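Putative cytochrome P450 154A1 (Streptomyces coelicolor, PDB 1ODO) belongs to the cytochrome P450 family, largely helical proteins that bind haem, and here holds 4-phenyl-1H-imidazole as well. Local coordinates at residues 191-196 / 233-237; 275-279 / 364-369; 126-130 / 370-375; 169-174 / 187-191. All blocks are in the same frame, centred on the assembly; numbering follows the deposited sequence.

Contact 1 (191-196 / 233-237); sequences LYEVLD and RDTLL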
loop_
_atom_site.group_PDB
_atom_site.type_symbol
_atom_site.label_atom_id
_atom_site.label_comp_id
_atom_site.label_asym_id
_atom_site.label_seq_id
_atom_site.Cartn_x
_atom_site.Cartn_y
_atom_site.Cartn_z
ATOM N N LEU A 191 -2.160 10.569 -15.673
ATOM C CA LEU A 191 -1.468 10.786 -14.410
ATOM C C LEU A 191 -0.205 11.625 -14.606
ATOM O O LEU A 191 0.060 12.551 -13.835
ATOM C CB LEU A 191 -1.130 9.437 -13.767
ATOM C CG LEU A 191 -0.388 9.422 -12.424
ATOM C CD1 LEU A 191 -1.066 10.336 -11.417
ATOM C CD2 LEU A 191 -0.351 7.989 -11.905
ATOM N N TYR A 192 0.576 11.308 -15.633
ATOM C CA TYR A 192 1.798 12.066 -15.888
ATOM C C TYR A 192 1.439 13.502 -16.233
ATOM O O TYR A 192 2.192 14.429 -15.937
ATOM C CB TYR A 192 2.604 11.439 -17.029
ATOM C CG TYR A 192 3.539 10.345 -16.563
ATOM C CD1 TYR A 192 3.441 9.050 -17.072
ATOM C CD2 TYR A 192 4.525 10.607 -15.610
ATOM C CE1 TYR A 192 4.304 8.042 -16.643
ATOM C CE2 TYR A 192 5.390 9.608 -15.173
ATOM C CZ TYR A 192 5.275 8.329 -15.694
ATOM O OH TYR A 192 6.131 7.341 -15.270
ATOM N N GLU A 193 0.278 13.681 -16.851
ATOM C CA GLU A 193 -0.174 15.009 -17.228
ATOM C C GLU A 193 -0.417 15.863 -15.984
ATOM O O GLU A 193 0.098 16.978 -15.889
ATOM C CB GLU A 193 -1.446 14.911 -18.071
ATOM C CG GLU A 193 -2.009 16.247 -18.518
ATOM C CD GLU A 193 -3.118 16.083 -19.539
ATOM O OE1 GLU A 193 -4.109 15.381 -19.240
ATOM O OE2 GLU A 193 -2.994 16.654 -20.644
ATOM N N VAL A 194 -1.187 15.355 -15.024
ATOM C CA VAL A 194 -1.443 16.137 -13.815
ATOM C C VAL A 194 -0.175 16.285 -12.980
ATOM O O VAL A 194 -0.040 17.239 -12.216
ATOM C CB VAL A 194 -2.577 15.530 -12.938
ATOM C CG1 VAL A 194 -3.925 15.772 -13.604
ATOM C CG2 VAL A 194 -2.351 14.045 -12.721
ATOM N N LEU A 195 0.755 15.344 -13.128
ATOM C CA LEU A 195 2.004 15.406 -12.379
ATOM C C LEU A 195 2.852 16.529 -12.967
ATOM O O LEU A 195 3.431 17.329 -12.233
ATOM C CB LEU A 195 2.762 14.075 -12.460
ATOM C CG LEU A 195 2.212 12.953 -11.569
ATOM C CD1 LEU A 195 2.937 11.646 -11.877
ATOM C CD2 LEU A 195 2.387 13.332 -10.105
ATOM N N ASP A 196 2.917 16.597 -14.293
ATOM C CA ASP A 196 3.701 17.646 -14.937
ATOM C C ASP A 196 3.138 19.014 -14.575
ATOM O O ASP A 196 3.884 19.978 -14.411
ATOM C CB ASP A 196 3.699 17.476 -16.459
ATOM C CG ASP A 196 4.551 16.311 -16.911
ATOM O OD1 ASP A 196 5.488 15.942 -16.175
ATOM O OD2 ASP A 196 4.296 15.773 -18.006
ATOM N N ARG A 233 9.584 13.247 -11.908
ATOM C CA ARG A 233 8.170 12.935 -12.071
ATOM C C ARG A 233 7.805 11.549 -11.550
ATOM O O ARG A 233 6.747 11.375 -10.954
ATOM C CB ARG A 233 7.732 13.113 -13.539
ATOM C CG ARG A 233 8.395 12.203 -14.554
ATOM C CD ARG A 233 8.518 12.898 -15.921
ATOM N NE ARG A 233 7.243 13.320 -16.510
ATOM C CZ ARG A 233 6.586 12.648 -17.455
ATOM N NH1 ARG A 233 7.072 11.507 -17.927
ATOM N NH2 ARG A 233 5.451 13.133 -17.950
ATOM N N ASP A 234 8.684 10.571 -11.747
ATOM C CA ASP A 234 8.408 9.217 -11.276
ATOM C C ASP A 234 8.459 9.109 -9.754
ATOM O O ASP A 234 7.748 8.298 -9.161
ATOM C CB ASP A 234 9.373 8.221 -11.929
ATOM C CG ASP A 234 9.036 7.963 -13.388
ATOM O OD1 ASP A 234 8.055 8.561 -13.889
ATOM O OD2 ASP A 234 9.743 7.163 -14.036
ATOM N N THR A 235 9.300 9.914 -9.113
ATOM C CA THR A 235 9.388 9.872 -7.659
ATOM C C THR A 235 8.115 10.534 -7.130
ATOM O O THR A 235 7.535 10.095 -6.136
ATOM C CB THR A 235 10.626 10.618 -7.140
ATOM O OG1 THR A 235 11.803 9.920 -7.565
ATOM C CG2 THR A 235 10.611 10.693 -5.615
ATOM N N LEU A 236 7.666 11.588 -7.807
ATOM C CA LEU A 236 6.450 12.271 -7.374
ATOM C C LEU A 236 5.256 11.339 -7.570
ATOM O O LEU A 236 4.344 11.308 -6.751
ATOM C CB LEU A 236 6.237 13.560 -8.171
ATOM C CG LEU A 236 7.200 14.697 -7.822
ATOM C CD1 LEU A 236 6.897 15.905 -8.700
ATOM C CD2 LEU A 236 7.054 15.061 -6.349
ATOM N N LEU A 237 5.270 10.577 -8.657
ATOM C CA LEU A 237 4.182 9.645 -8.946
ATOM C C LEU A 237 4.080 8.650 -7.792
ATOM O O LEU A 237 2.993 8.376 -7.282
ATOM C CB LEU A 237 4.455 8.908 -10.264
ATOM C CG LEU A 237 3.378 7.946 -10.786
ATOM C CD1 LEU A 237 3.533 7.778 -12.286
ATOM C CD2 LEU A 237 3.471 6.601 -10.075
#

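Contact 2 (275-279 / 364-369); sequences WADVV and VTLALE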
loop_
_atom_site.group_PDB
_atom_site.type_symbol
_atom_site.label_atom_id
_atom_site.label_comp_id
_atom_site.label_asym_id
_atom_site.label_seq_id
_atom_site.Cartn_x
_atom_site.Cartn_y
_atom_site.Cartn_z
ATOM N N TRP A 275 -4.453 0.773 20.485
ATOM C CA TRP A 275 -4.919 1.006 19.127
ATOM C C TRP A 275 -3.787 0.560 18.208
ATOM O O TRP A 275 -4.025 0.050 17.117
ATOM C CB TRP A 275 -5.221 2.491 18.897
ATOM C CG TRP A 275 -6.477 2.948 19.563
ATOM C CD1 TRP A 275 -6.593 3.897 20.539
ATOM C CD2 TRP A 275 -7.804 2.471 19.306
ATOM N NE1 TRP A 275 -7.912 4.040 20.906
ATOM C CE2 TRP A 275 -8.676 3.176 20.164
ATOM C CE3 TRP A 275 -8.341 1.515 18.430
ATOM C CZ2 TRP A 275 -10.057 2.956 20.176
ATOM C CZ3 TRP A 275 -9.720 1.297 18.443
ATOM C CH2 TRP A 275 -10.559 2.016 19.311
ATOM N N ALA A 276 -2.553 0.752 18.666
ATOM C CA ALA A 276 -1.384 0.368 17.886
ATOM C C ALA A 276 -1.386 -1.143 17.681
ATOM O O ALA A 276 -1.056 -1.625 16.601
ATOM C CB ALA A 276 -0.096 0.814 18.593
ATOM N N ASP A 277 -1.756 -1.894 18.713
ATOM C CA ASP A 277 -1.793 -3.351 18.596
ATOM C C ASP A 277 -2.819 -3.754 17.542
ATOM O O ASP A 277 -2.604 -4.691 16.773
ATOM C CB ASP A 277 -2.182 -4.014 19.918
ATOM C CG ASP A 277 -1.121 -3.869 20.988
ATOM O OD1 ASP A 277 0.081 -3.809 20.647
ATOM O OD2 ASP A 277 -1.500 -3.839 22.181
ATOM N N VAL A 278 -3.949 -3.052 17.526
ATOM C CA VAL A 278 -4.998 -3.352 16.561
ATOM C C VAL A 278 -4.513 -3.068 15.146
ATOM O O VAL A 278 -4.818 -3.816 14.216
ATOM C CB VAL A 278 -6.270 -2.527 16.844
ATOM C CG1 VAL A 278 -7.253 -2.662 15.694
ATOM C CG2 VAL A 278 -6.912 -3.014 18.134
ATOM N N VAL A 279 -3.753 -1.989 14.983
ATOM C CA VAL A 279 -3.243 -1.636 13.668
ATOM C C VAL A 279 -2.235 -2.682 13.203
ATOM O O VAL A 279 -2.250 -3.079 12.039
ATOM C CB VAL A 279 -2.602 -0.223 13.678
ATOM C CG1 VAL A 279 -1.823 0.024 12.389
ATOM C CG2 VAL A 279 -3.707 0.829 13.811
ATOM N N VAL A 364 -3.473 5.806 10.870
ATOM C CA VAL A 364 -4.483 4.832 11.259
ATOM C C VAL A 364 -4.760 4.791 12.757
ATOM O O VAL A 364 -5.918 4.746 13.171
ATOM C CB VAL A 364 -4.104 3.417 10.783
ATOM C CG1 VAL A 364 -5.234 2.448 11.088
ATOM C CG2 VAL A 364 -3.808 3.433 9.288
ATOM N N THR A 365 -3.714 4.805 13.574
ATOM C CA THR A 365 -3.924 4.764 15.016
ATOM C C THR A 365 -4.715 5.993 15.473
ATOM O O THR A 365 -5.652 5.874 16.263
ATOM C CB THR A 365 -2.583 4.670 15.793
ATOM O OG1 THR A 365 -1.777 5.818 15.518
ATOM C CG2 THR A 365 -1.821 3.413 15.378
ATOM N N LEU A 366 -4.356 7.165 14.956
ATOM C CA LEU A 366 -5.051 8.397 15.321
ATOM C C LEU A 366 -6.505 8.368 14.853
ATOM O O LEU A 366 -7.418 8.752 15.592
ATOM C CB LEU A 366 -4.344 9.611 14.710
ATOM C CG LEU A 366 -3.058 10.071 15.401
ATOM C CD1 LEU A 366 -2.465 11.240 14.640
ATOM C CD2 LEU A 366 -3.366 10.478 16.841
ATOM N N ALA A 367 -6.720 7.910 13.623
ATOM C CA ALA A 367 -8.067 7.837 13.074
ATOM C C ALA A 367 -8.946 6.929 13.931
ATOM O O ALA A 367 -10.070 7.291 14.276
ATOM C CB ALA A 367 -8.021 7.328 11.637
ATOM N N LEU A 368 -8.431 5.757 14.291
ATOM C CA LEU A 368 -9.202 4.825 15.111
ATOM C C LEU A 368 -9.587 5.420 16.459
ATOM O O LEU A 368 -10.747 5.359 16.860
ATOM C CB LEU A 368 -8.419 3.533 15.344
ATOM C CG LEU A 368 -8.180 2.643 14.123
ATOM C CD1 LEU A 368 -7.379 1.420 14.547
ATOM C CD2 LEU A 368 -9.512 2.227 13.512
ATOM N N GLU A 369 -8.604 5.989 17.147
ATOM C CA GLU A 369 -8.821 6.597 18.454
ATOM C C GLU A 369 -9.899 7.670 18.411
ATOM O O GLU A 369 -10.815 7.677 19.235
ATOM C CB GLU A 369 -7.512 7.198 18.972
ATOM C CG GLU A 369 -7.646 7.937 20.292
ATOM C CD GLU A 369 -6.312 8.403 20.838
ATOM O OE1 GLU A 369 -5.566 9.082 20.103
ATOM O OE2 GLU A 369 -6.014 8.093 22.008
#

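Contact 3 (126-130 / 370-375); sequences VDRLA and SLFGRF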
loop_
_atom_site.group_PDB
_atom_site.type_symbol
_atom_site.label_atom_id
_atom_site.label_comp_id
_atom_site.label_asym_id
_atom_site.label_seq_id
_atom_site.Cartn_x
_atom_site.Cartn_y
_atom_site.Cartn_z
ATOM N N VAL A 126 -13.538 13.878 11.622
ATOM C CA VAL A 126 -14.458 13.226 12.543
ATOM C C VAL A 126 -15.557 14.212 12.942
ATOM O O VAL A 126 -16.719 13.830 13.063
ATOM C CB VAL A 126 -13.722 12.687 13.791
ATOM C CG1 VAL A 126 -14.723 12.098 14.783
ATOM C CG2 VAL A 126 -12.727 11.614 13.366
ATOM N N ASP A 127 -15.196 15.482 13.130
ATOM C CA ASP A 127 -16.184 16.492 13.503
ATOM C C ASP A 127 -17.244 16.558 12.408
ATOM O O ASP A 127 -18.440 16.656 12.689
ATOM C CB ASP A 127 -15.547 17.878 13.644
ATOM C CG ASP A 127 -14.723 18.022 14.902
ATOM O OD1 ASP A 127 -14.986 17.292 15.879
ATOM O OD2 ASP A 127 -13.822 18.884 14.917
ATOM N N ARG A 128 -16.794 16.509 11.154
ATOM C CA ARG A 128 -17.697 16.561 10.010
ATOM C C ARG A 128 -18.692 15.413 10.062
ATOM O O ARG A 128 -19.869 15.586 9.752
ATOM C CB ARG A 128 -16.909 16.489 8.704
ATOM C CG ARG A 128 -16.262 17.794 8.282
ATOM C CD ARG A 128 -15.309 17.551 7.125
ATOM N NE ARG A 128 -15.840 16.564 6.186
ATOM C CZ ARG A 128 -15.176 16.105 5.129
ATOM N NH1 ARG A 128 -13.951 16.544 4.871
ATOM N NH2 ARG A 128 -15.734 15.203 4.331
ATOM N N LEU A 129 -18.211 14.236 10.445
ATOM C CA LEU A 129 -19.065 13.061 10.537
ATOM C C LEU A 129 -20.169 13.328 11.550
ATOM O O LEU A 129 -21.317 12.938 11.354
ATOM C CB LEU A 129 -18.254 11.846 10.994
ATOM C CG LEU A 129 -17.206 11.282 10.034
ATOM C CD1 LEU A 129 -16.412 10.184 10.728
ATOM C CD2 LEU A 129 -17.889 10.741 8.791
ATOM N N ALA A 130 -19.801 13.997 12.637
ATOM C CA ALA A 130 -20.741 14.328 13.704
ATOM C C ALA A 130 -21.848 15.278 13.264
ATOM O O ALA A 130 -22.882 15.374 13.924
ATOM C CB ALA A 130 -19.988 14.923 14.885
ATOM N N SER A 370 -9.792 8.568 17.439
ATOM C CA SER A 370 -10.752 9.653 17.284
ATOM C C SER A 370 -12.147 9.154 16.908
ATOM O O SER A 370 -13.141 9.568 17.502
ATOM C CB SER A 370 -10.245 10.637 16.224
ATOM O OG SER A 370 -11.137 11.726 16.054
ATOM N N LEU A 371 -12.213 8.255 15.931
ATOM C CA LEU A 371 -13.482 7.703 15.473
ATOM C C LEU A 371 -14.271 6.972 16.559
ATOM O O LEU A 371 -15.431 7.300 16.824
ATOM C CB LEU A 371 -13.241 6.750 14.300
ATOM C CG LEU A 371 -14.490 6.097 13.703
ATOM C CD1 LEU A 371 -15.365 7.163 13.060
ATOM C CD2 LEU A 371 -14.083 5.057 12.670
ATOM N N PHE A 372 -13.655 5.978 17.187
ATOM C CA PHE A 372 -14.347 5.234 18.233
ATOM C C PHE A 372 -14.492 6.037 19.517
ATOM O O PHE A 372 -15.327 5.725 20.366
ATOM C CB PHE A 372 -13.641 3.903 18.503
ATOM C CG PHE A 372 -13.849 2.892 17.418
ATOM C CD1 PHE A 372 -12.995 2.840 16.319
ATOM C CD2 PHE A 372 -14.941 2.030 17.461
ATOM C CE1 PHE A 372 -13.230 1.941 15.271
ATOM C CE2 PHE A 372 -15.185 1.130 16.423
ATOM C CZ PHE A 372 -14.327 1.086 15.325
ATOM N N GLY A 373 -13.681 7.079 19.656
ATOM C CA GLY A 373 -13.755 7.905 20.844
ATOM C C GLY A 373 -14.977 8.806 20.743
ATOM O O GLY A 373 -15.660 9.061 21.737
ATOM N N ARG A 374 -15.261 9.271 19.529
ATOM C CA ARG A 374 -16.401 10.148 19.283
ATOM C C ARG A 374 -17.709 9.376 19.131
ATOM O O ARG A 374 -18.762 9.834 19.575
ATOM C CB ARG A 374 -16.165 10.979 18.016
ATOM C CG ARG A 374 -17.130 12.147 17.853
ATOM C CD ARG A 374 -16.784 13.260 18.831
ATOM N NE ARG A 374 -15.478 13.840 18.525
ATOM C CZ ARG A 374 -15.259 14.728 17.559
ATOM N NH1 ARG A 374 -16.262 15.155 16.803
ATOM N NH2 ARG A 374 -14.030 15.177 17.337
ATOM N N PHE A 375 -17.644 8.211 18.494
ATOM C CA PHE A 375 -18.838 7.396 18.292
ATOM C C PHE A 375 -18.676 6.000 18.886
ATOM O O PHE A 375 -18.387 5.041 18.171
ATOM C CB PHE A 375 -19.156 7.271 16.797
ATOM C CG PHE A 375 -19.172 8.582 16.067
ATOM C CD1 PHE A 375 -18.066 8.996 15.331
ATOM C CD2 PHE A 375 -20.288 9.410 16.123
ATOM C CE1 PHE A 375 -18.072 10.218 14.658
ATOM C CE2 PHE A 375 -20.306 10.632 15.457
ATOM C CZ PHE A 375 -19.194 11.037 14.721
#

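Contact 4 (169-174 / 187-191); sequences ALVDGV and NTARL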
loop_
_atom_site.group_PDB
_atom_site.type_symbol
_atom_site.label_atom_id
_atom_site.label_comp_id
_atom_site.label_asym_id
_atom_site.label_seq_id
_atom_site.Cartn_x
_atom_site.Cartn_y
_atom_site.Cartn_z
ATOM N N ALA A 169 -9.001 9.708 -9.083
ATOM C CA ALA A 169 -9.374 8.664 -10.035
ATOM C C ALA A 169 -8.174 8.019 -10.720
ATOM O O ALA A 169 -8.208 6.838 -11.076
ATOM C CB ALA A 169 -10.326 9.233 -11.088
ATOM N N LEU A 170 -7.115 8.799 -10.901
ATOM C CA LEU A 170 -5.908 8.308 -11.551
ATOM C C LEU A 170 -5.099 7.354 -10.678
ATOM O O LEU A 170 -4.575 6.349 -11.165
ATOM C CB LEU A 170 -5.054 9.497 -11.992
ATOM C CG LEU A 170 -5.806 10.451 -12.929
ATOM C CD1 LEU A 170 -4.902 11.603 -13.337
ATOM C CD2 LEU A 170 -6.281 9.688 -14.162
ATOM N N VAL A 171 -4.985 7.661 -9.391
ATOM C CA VAL A 171 -4.230 6.781 -8.507
ATOM C C VAL A 171 -5.026 5.488 -8.367
ATOM O O VAL A 171 -4.454 4.403 -8.245
ATOM C CB VAL A 171 -3.998 7.427 -7.132
ATOM C CG1 VAL A 171 -3.363 6.415 -6.181
ATOM C CG2 VAL A 171 -3.083 8.625 -7.290
ATOM N N ASP A 172 -6.351 5.607 -8.401
ATOM C CA ASP A 172 -7.219 4.437 -8.289
ATOM C C ASP A 172 -6.905 3.537 -9.486
ATOM O O ASP A 172 -6.807 2.312 -9.364
ATOM C CB ASP A 172 -8.692 4.857 -8.345
ATOM C CG ASP A 172 -9.639 3.669 -8.353
ATOM O OD1 ASP A 172 -9.779 3.006 -7.301
ATOM O OD2 ASP A 172 -10.240 3.389 -9.415
ATOM N N GLY A 173 -6.744 4.163 -10.648
ATOM C CA GLY A 173 -6.441 3.412 -11.855
ATOM C C GLY A 173 -5.144 2.626 -11.761
ATOM O O GLY A 173 -5.030 1.541 -12.327
ATOM N N VAL A 174 -4.158 3.173 -11.056
ATOM C CA VAL A 174 -2.871 2.499 -10.905
ATOM C C VAL A 174 -3.035 1.134 -10.237
ATOM O O VAL A 174 -2.294 0.194 -10.542
ATOM C CB VAL A 174 -1.879 3.363 -10.090
ATOM C CG1 VAL A 174 -0.610 2.569 -9.790
ATOM C CG2 VAL A 174 -1.529 4.624 -10.878
ATOM N N ASN A 187 -4.661 5.757 -18.510
ATOM C CA ASN A 187 -4.662 6.231 -17.129
ATOM C C ASN A 187 -3.284 6.765 -16.773
ATOM O O ASN A 187 -3.152 7.812 -16.138
ATOM C CB ASN A 187 -5.044 5.099 -16.167
ATOM C CG ASN A 187 -5.043 5.547 -14.716
ATOM O OD1 ASN A 187 -4.094 5.286 -13.970
ATOM N ND2 ASN A 187 -6.098 6.244 -14.312
ATOM N N THR A 188 -2.253 6.044 -17.189
ATOM C CA THR A 188 -0.891 6.462 -16.907
ATOM C C THR A 188 -0.593 7.809 -17.560
ATOM O O THR A 188 -0.000 8.688 -16.935
ATOM C CB THR A 188 0.115 5.404 -17.397
ATOM O OG1 THR A 188 -0.025 4.222 -16.598
ATOM C CG2 THR A 188 1.548 5.922 -17.287
ATOM N N ALA A 189 -1.017 7.976 -18.810
ATOM C CA ALA A 189 -0.780 9.228 -19.520
ATOM C C ALA A 189 -1.454 10.396 -18.800
ATOM O O ALA A 189 -0.874 11.474 -18.661
ATOM C CB ALA A 189 -1.290 9.127 -20.956
ATOM N N ARG A 190 -2.682 10.177 -18.341
ATOM C CA ARG A 190 -3.422 11.215 -17.635
ATOM C C ARG A 190 -2.731 11.574 -16.329
ATOM O O ARG A 190 -2.711 12.735 -15.923
ATOM C CB ARG A 190 -4.849 10.740 -17.357
ATOM C CG ARG A 190 -5.708 10.670 -18.611
ATOM C CD ARG A 190 -6.913 9.763 -18.417
ATOM N NE ARG A 190 -7.598 9.530 -19.687
ATOM C CZ ARG A 190 -8.285 8.432 -19.973
ATOM N NH1 ARG A 190 -8.379 7.455 -19.077
ATOM N NH2 ARG A 190 -8.876 8.311 -21.154
ATOM N N LEU A 191 -2.160 10.569 -15.673
ATOM C CA LEU A 191 -1.468 10.786 -14.410
ATOM C C LEU A 191 -0.205 11.625 -14.606
ATOM O O LEU A 191 0.060 12.551 -13.835
ATOM C CB LEU A 191 -1.130 9.437 -13.767
ATOM C CG LEU A 191 -0.388 9.422 -12.424
ATOM C CD1 LEU A 191 -1.066 10.336 -11.417
ATOM C CD2 LEU A 191 -0.351 7.989 -11.905
#

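Contact 1 (191-196 / 233-237)
The ring of Tyr-192 is enclosed by three residues of 233-237. The guanidinium of Arg-233 covers one face, Leu-237 CD1 covers the opposite face, and the carboxylate of Asp-234 sits at the edge. The guanidinium lies almost flat over the rim of the ring, with the two planes 17° apart. Arg-233 CZ is 3.4 Å from Tyr-192 CD2. On the other face the approach is a CH-pi contact, with Leu-237 CD1 4.2 Å from the centroid of the Tyr-192 ring. At the edge, Tyr-192 OH donates to Asp-234 OD1 over 2.7 Å and meets it 39° out of the carboxylate plane. The second oxygen, Asp-234 OD2, accepts from the backbone N of Glu-85.

The contact joins helices 181-204 and 229-244, the G helix and the first part of the long central helix of the P450 fold. The axes of the two short segments cross steeply and come within 10.2 Å of each other.

Arg-233 also reaches the other helix through its edge. Its chain is folded at chi2 and chi3 (-59°), which turns NE and NH2 together toward Asp-196. Arg-233 NE donates to the syn side of Asp-196 OD1 at 3.2 Å, and Arg-233 NH2 to Asp-196 OD2 at 2.9 Å. This side-on salt bridge holds the guanidinium nearly coplanar with the carboxylate and so fixes its rotation over the tyrosine. The rest of the packing is aliphatic. Leu-195 CD1 presses on Leu-237 CB at 3.5 Å, while Leu-191 CD2 meets Leu-237 CG at 3.9 Å.

Contact 2 (275-279 / 364-369)
Trp-275 lays one face of its indole over the backbone and first side-chain carbons of Leu-368 and Glu-369. It is the first residue of helix 275-285, the K helix of the P450 fold. The residues it covers belong to helix 357-374, the L helix. The short axes pass 9.2 Å apart at an angle of 120°.

The two rings of the indole meet different residues. Glu-369 CB makes a CH-pi contact, 4.0 Å from the centroid of the five-membered ring of Trp-275. The benzo part lies over Leu-368, with Trp-275 CE3 3.7 Å from Leu-368 CB. Leu-258, Leu-265 and Val-268 of two other helices also touch the indole.

One turn further along, Val-279 carries the buried end. Its CG2 branch is anti to the carbonyl carbon and points at the other helix, into a group of methyls. Val-279 CG2 meets Leu-368 CD1 at 3.8 Å, so Leu-368 serves both Val-279 and the tryptophan. Thr-365 turns its methyl to this side, while its OG1 bonds back to the carbonyls of Arg-361 and Met-362. No hydrogen bond crosses between the segments. Val-279 CG2 is 3.6 Å from Thr-365 CG2 and 3.5 Å from Val-364 CG1.

Contact 3 (126-130 / 370-375)
The ends of two long helices of the P450 fold lie side by side here: helix 108-131, the D helix, and helix 357-374, the L helix. They run in roughly the same direction, with 34° between the short axes. Phe-375 is the residue at which the chain leaves the L helix.

Val-126 is the central apolar residue. Val-126 CG1 lies over the middle of the guanidinium face of Arg-374 and is 3.7 Å from Arg-374 CB. Val-126 CG1 is also 3.8 Å from Phe-375 CE1. Leu-129 CB and Ala-130 pack on the far end of the phenyl ring, whose edge points at the backbone N of Ala-130. Next to it, Leu-129 CD1 meets Leu-371 CD1 at 4.0 Å, and Leu-140 of a third helix touches both leucines.

Outside this core, Arg-374 bends at chi2 (74°) and chi3 so that its end returns over Val-126 to Asp-127. NH1 and NH2 of Arg-374 both donate to Asp-127 OD1, each at 2.7 Å. The two bonds are far from straight, since one oxygen serves both nitrogens. The other methyl branch packs tightly, with Val-126 CG2 3.1 Å from Ser-370 OG.

Contact 4 (169-174 / 187-191)
Helix segments 169-174 and 187-191 run in broadly opposite directions, 139° apart, with axes 9.2 Å apart at the closest point. The backbones come nearest at Leu-170 and Leu-191, whose CA atoms are 5.8 Å apart.

Asn-187 is the knob from helix 181-204. Its CG stands anti to the backbone N (chi1 179°), which carries the amide toward the other helix. There the amide fills a knobs-into-holes position among Ala-169, Leu-170, Gly-173 and Val-174. Glycine puts no side chain in the hole, and Asn-187 CG comes to 3.8 Å from Gly-173 CA. The amide also lies close to the carbonyl oxygen of Leu-170.

These are the F and G helices of the P450 fold, which pack together beside the ligand pocket. Val-174 approaches the bound 4-phenyl-1H-imidazole to about 4 Å at its side chain, and its carbonyl accepts from Trp-81 NE1.

Leu-170 packs back against the G helix. Leu-170 CD1 rests on the backbone there, 3.6 Å from Arg-190 O and 3.7 Å from Leu-191 CA. Its CD2 packs on Arg-190 CB, beyond which the arginine chain runs off extended. Nearer the pocket, Val-174 CG2 crosses Leu-191 CD2 at 3.7 Å.

The contacts form two pairs. Contact 2 lies across the chain's centre from contacts 1 and 4. Contacts 1 and 4 have centres 10 Å apart and share Leu-191 on helix 181-204. They touch directly, with Val-194 CG2 3.6 Å from Leu-170 CD1. Both lie close to the ligand: the side chain of Val-174 in contact 4 is about 4 Å from 4-phenyl-1H-imidazole, and that of Leu-237 in contact 1 about 5 Å. Contacts 2 and 3 both use helix 357-374, with centres 14 Å apart, and meet where Trp-275 CH2 lies 3.7 Å from Phe-372 CB. Contact 2 approaches the haem through Val-364, at about 6 Å. The centres of contacts 1 and 2 are 31 Å apart.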